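Local coordinates for protein invasin (Yersinia enterocolitica, PDB 1P9H) that binds collagen as a trimeric outer-membrane adhesin and promotes attachment to and invasion of eukaryotic cells, this fragment being its collagen-binding head and the start of the stalk, at the interface of chains A and B. Sequence-based numbering; all coordinates share one arbitrary frame. Chains: chain A/B, Invasin.

Contact 1: the interface of chains A and B. Residues chain A 194-196, 199, 203; chain B 193-194, 198-199, 202.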
loop_
_atom_site.group_PDB
_atom_site.type_symbol
_atom_site.label_atom_id
_atom_site.label_comp_id
_atom_site.label_asym_id
_atom_site.label_seq_id
_atom_site.Cartn_x
_atom_site.Cartn_y
_atom_site.Cartn_z
ATOM N N VAL A 194 -7.960 25.002 -12.480
ATOM C CA VAL A 194 -9.018 25.532 -13.338
ATOM C C VAL A 194 -9.482 24.466 -14.328
ATOM O O VAL A 194 -8.658 23.731 -14.871
ATOM C CB VAL A 194 -8.495 26.760 -14.139
ATOM C CG1 VAL A 194 -9.490 27.151 -15.223
ATOM C CG2 VAL A 194 -8.258 27.927 -13.196
ATOM N N ASN A 195 -10.793 24.361 -14.555
ATOM C CA ASN A 195 -11.280 23.390 -15.531
ATOM C C ASN A 195 -11.669 24.100 -16.823
ATOM O O ASN A 195 -11.670 25.330 -16.884
ATOM C CB ASN A 195 -12.445 22.534 -14.986
ATOM C CG ASN A 195 -13.706 23.332 -14.688
ATOM O OD1 ASN A 195 -13.945 24.399 -15.252
ATOM N ND2 ASN A 195 -14.542 22.784 -13.808
ATOM N N VAL A 196 -11.971 23.324 -17.858
ATOM C CA VAL A 196 -12.323 23.875 -19.162
ATOM C C VAL A 196 -13.505 24.844 -19.137
ATOM O O VAL A 196 -13.426 25.935 -19.708
ATOM C CB VAL A 196 -12.604 22.738 -20.173
ATOM C CG1 VAL A 196 -13.154 23.309 -21.477
ATOM C CG2 VAL A 196 -11.314 21.966 -20.449
ATOM N N LEU A 199 -12.429 28.122 -17.779
ATOM C CA LEU A 199 -11.591 28.865 -18.711
ATOM C C LEU A 199 -12.479 29.599 -19.710
ATOM O O LEU A 199 -12.324 30.799 -19.930
ATOM C CB LEU A 199 -10.661 27.907 -19.460
ATOM C CG LEU A 199 -9.825 28.488 -20.605
ATOM C CD1 LEU A 199 -8.887 29.562 -20.080
ATOM C CD2 LEU A 199 -9.034 27.371 -21.268
ATOM N N ILE A 203 -13.190 33.795 -19.964
ATOM C CA ILE A 203 -12.838 34.447 -21.219
ATOM C C ILE A 203 -14.048 35.165 -21.808
ATOM O O ILE A 203 -13.968 36.339 -22.170
ATOM C CB ILE A 203 -12.313 33.430 -22.257
ATOM C CG1 ILE A 203 -10.998 32.820 -21.768
ATOM C CG2 ILE A 203 -12.109 34.115 -23.602
ATOM C CD1 ILE A 203 -10.397 31.808 -22.722
ATOM N N ALA B 193 -9.157 19.324 -16.576
ATOM C CA ALA B 193 -8.194 20.341 -16.179
ATOM C C ALA B 193 -7.630 21.029 -17.415
ATOM O O ALA B 193 -7.606 20.454 -18.503
ATOM C CB ALA B 193 -7.063 19.713 -15.366
ATOM N N VAL B 194 -7.174 22.264 -17.235
ATOM C CA VAL B 194 -6.607 23.060 -18.323
ATOM C C VAL B 194 -5.099 23.212 -18.138
ATOM O O VAL B 194 -4.635 23.414 -17.016
ATOM C CB VAL B 194 -7.251 24.475 -18.345
ATOM C CG1 VAL B 194 -6.487 25.394 -19.289
ATOM C CG2 VAL B 194 -8.706 24.374 -18.772
ATOM N N GLN B 198 -3.037 25.456 -23.374
ATOM C CA GLN B 198 -4.464 25.612 -23.618
ATOM C C GLN B 198 -4.942 27.003 -23.205
ATOM O O GLN B 198 -5.730 27.636 -23.912
ATOM C CB GLN B 198 -5.207 24.523 -22.845
ATOM C CG GLN B 198 -6.711 24.557 -22.919
ATOM C CD GLN B 198 -7.310 23.251 -22.442
ATOM O OE1 GLN B 198 -6.790 22.619 -21.518
ATOM N NE2 GLN B 198 -8.407 22.840 -23.062
ATOM N N LEU B 199 -4.461 27.475 -22.060
ATOM C CA LEU B 199 -4.828 28.796 -21.566
ATOM C C LEU B 199 -4.399 29.849 -22.583
ATOM O O LEU B 199 -5.189 30.705 -22.977
ATOM C CB LEU B 199 -4.137 29.066 -20.227
ATOM C CG LEU B 199 -4.269 30.475 -19.639
ATOM C CD1 LEU B 199 -5.728 30.796 -19.362
ATOM C CD2 LEU B 199 -3.453 30.564 -18.358
ATOM N N GLU B 202 -6.495 29.561 -26.075
ATOM C CA GLU B 202 -7.842 30.107 -25.952
ATOM C C GLU B 202 -7.846 31.629 -25.871
ATOM O O GLU B 202 -8.688 32.285 -26.484
ATOM C CB GLU B 202 -8.543 29.523 -24.722
ATOM C CG GLU B 202 -8.816 28.029 -24.814
ATOM C CD GLU B 202 -9.670 27.661 -26.014
ATOM O OE1 GLU B 202 -9.203 27.837 -27.159
ATOM O OE2 GLU B 202 -10.812 27.195 -25.813
#

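Contact 2: the interface of chains A and B. Residues chain A 23-25, 50; chain B 27-28, 33, 35.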
loop_
_atom_site.group_PDB
_atom_site.type_symbol
_atom_site.label_atom_id
_atom_site.label_comp_id
_atom_site.label_asym_id
_atom_site.label_seq_id
_atom_site.Cartn_x
_atom_site.Cartn_y
_atom_site.Cartn_z
ATOM N N GLN A 23 11.095 -17.261 15.989
ATOM C CA GLN A 23 12.071 -17.584 14.962
ATOM C C GLN A 23 11.652 -18.909 14.357
ATOM O O GLN A 23 11.628 -19.932 15.042
ATOM C CB GLN A 23 13.467 -17.688 15.578
ATOM C CG GLN A 23 14.586 -17.957 14.586
ATOM C CD GLN A 23 15.948 -17.939 15.255
ATOM O OE1 GLN A 23 16.429 -16.888 15.681
ATOM N NE2 GLN A 23 16.569 -19.108 15.365
ATOM N N ILE A 24 11.304 -18.888 13.077
ATOM C CA ILE A 24 10.866 -20.101 12.408
ATOM C C ILE A 24 11.696 -20.400 11.171
ATOM O O ILE A 24 11.524 -19.776 10.121
ATOM C CB ILE A 24 9.378 -20.004 12.007
ATOM C CG1 ILE A 24 8.527 -19.714 13.248
ATOM C CG2 ILE A 24 8.931 -21.304 11.350
ATOM C CD1 ILE A 24 7.064 -19.463 12.955
ATOM N N SER A 25 12.613 -21.350 11.312
ATOM C CA SER A 25 13.469 -21.770 10.211
ATOM C C SER A 25 12.703 -22.798 9.380
ATOM O O SER A 25 11.671 -23.309 9.819
ATOM C CB SER A 25 14.757 -22.393 10.760
ATOM O OG SER A 25 15.513 -21.440 11.490
ATOM N N ALA A 50 16.555 -19.139 10.235
ATOM C CA ALA A 50 16.003 -17.798 10.345
ATOM C C ALA A 50 16.669 -17.213 11.581
ATOM O O ALA A 50 17.173 -17.957 12.425
ATOM C CB ALA A 50 14.495 -17.864 10.535
ATOM N N ASN B 27 9.028 -18.393 20.697
ATOM C CA ASN B 27 9.691 -19.691 20.759
ATOM C C ASN B 27 11.207 -19.554 20.780
ATOM O O ASN B 27 11.925 -20.542 20.620
ATOM C CB ASN B 27 9.282 -20.541 19.554
ATOM C CG ASN B 27 9.929 -20.067 18.264
ATOM O OD1 ASN B 27 10.196 -18.879 18.095
ATOM N ND2 ASN B 27 10.176 -20.995 17.343
ATOM N N ALA B 28 11.700 -18.336 20.984
ATOM C CA ALA B 28 13.139 -18.120 20.995
ATOM C C ALA B 28 13.593 -16.958 21.864
ATOM O O ALA B 28 12.860 -15.993 22.075
ATOM C CB ALA B 28 13.633 -17.910 19.565
ATOM N N GLY B 33 19.550 -17.069 20.302
ATOM C CA GLY B 33 19.332 -17.434 18.913
ATOM C C GLY B 33 18.845 -18.853 18.693
ATOM O O GLY B 33 18.904 -19.366 17.574
ATOM N N GLU B 35 15.757 -21.509 18.638
ATOM C CA GLU B 35 14.308 -21.620 18.539
ATOM C C GLU B 35 13.859 -22.991 19.038
ATOM O O GLU B 35 14.483 -24.009 18.734
ATOM C CB GLU B 35 13.859 -21.407 17.089
ATOM C CG GLU B 35 14.243 -22.522 16.131
ATOM C CD GLU B 35 14.120 -22.108 14.675
ATOM O OE1 GLU B 35 14.977 -21.326 14.207
ATOM O OE2 GLU B 35 13.167 -22.560 14.001
#

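Contact 1: the interface of chains A and B
A:Leu199 and B:Leu199 meet in a subunit interface of the YadA homotrimer, at the start of the coiled-coil stalk that continues from the collagen-binding head of this trimeric autotransporter adhesin; it ties the chains together where they turn into helix 196-204. The two leucines touch tip to tip, CD1 of A:Leu199 lying 3.5 Å from CD1 of B:Leu199, tighter than an ordinary methyl contact, with the side chains crossing obliquely. In A:Leu199 CG stands anti to the backbone N (chi1 173°), which carries the branch towards chain B, and the second torsion (chi2 62°) sets which methyl faces which neighbour: CD1 faces its counterpart, while CD2 turns to a different set of residues in chain B. One of these is CG1 of B:Val194, 3.8 Å from CD2 of A:Leu199; another is the aliphatic CG of B:Gln198, at 4.0 Å from the same methyl. CD2 also lies against the methylenes of B:Glu202, a side chain that is poorly ordered, so its exact course is doubtful. Farther along the helix, A:Ile203 extends its CD1 towards CB of that residue.

Before the helix, the contact passes from side chains to main chain. B:Val194 N donates to the carbonyl O of A:Val194 over 3.2 Å, a bent bond with 142° at the hydrogen, and A:Asn195 pairs with B:Ala193 in a short antiparallel bridge. The isopropyl group of B:Val194 is split between two tasks. While CG1 reaches A:Leu199, CG2 rests against the backbone leading into the helix of chain A, 3.5 Å from N of A:Val196. The methyl CG2 of A:Val196 faces that same CG2 at 3.9 Å, the two valines crossing at about a right angle.

Contact 2: the interface of chains A and B
B:Glu35 reaches across to A:Gln23 and A:Ser25, joining the N-terminal ends of two subunits in the collagen-binding head, the left-handed parallel beta-roll of YadA. Its CG sits between the backbone N and the carbonyl carbon (chi1 70°), and the chain runs extended beyond it, delivering the carboxylate to A:Ser25. There OE2 offers its syn lone pair to the backbone N of A:Ser25 at 3.0 Å. OE1 accepts the hydroxyl OG of A:Ser25 at 2.8 Å, from the syn side but tilted out of the carboxylate plane. The side-chain amide NE2 of A:Gln23 comes to OE1 from the opposite face and on the anti side, 3.0 Å away, in a nearly straight bond. Two donors thus hold OE1, and a third holds its partner oxygen, fixing the carboxylate's rotation; these donors would be expected to stabilise its negative charge, though the carbonyl O of A:Gln23 close to OE2 would probably offset part. Behind the first shell, A:Ala50 N donates to OG of A:Ser25 at 2.8 Å and helps to position that hydroxyl.

A:Gln23 is gripped at both ends. Its backbone N meets OD1 of B:Asn27 on an in-plane lone pair at 2.8 Å, while ND2 of the same asparagine returns a bond to O of A:Gln23, 2.9 Å away and above that carbonyl's plane. The B:Asn27 amide thus pairs with both N and O of A:Gln23, somewhat as a neighbouring strand would. With CG anti to the backbone N (chi1 -177°), the extended glutamine places NE2 between B:Glu35 and B:Gly33, whose O it meets at 3.2 Å from well above the carbonyl plane.

Against this dense polar network the apolar side is loose: CB of A:Gln23 stands 4.0 Å from CB of B:Ala28, and little of the alanine's surface is hidden. The site fastens strand 22-24 of one subunit to its neighbour and so helps hold the head together as a trimer.

About 62 Å separates the centres of contact 1 and contact 2, which lie at opposite ends of the modelled chains and share no residues. Contact 2 involves strands 22-24 and 34-35 near the N-terminus; contact 1 involves helix 196-204 and the residues leading into it, where the stalk begins. Between them runs the beta-roll of the head. The same two subunits are thus joined at both extremities, by polar bonds at one and mainly by apolar packing at the other. Repeated around the homotrimer, the pair would be expected to keep the three rolls in register from tip to stalk.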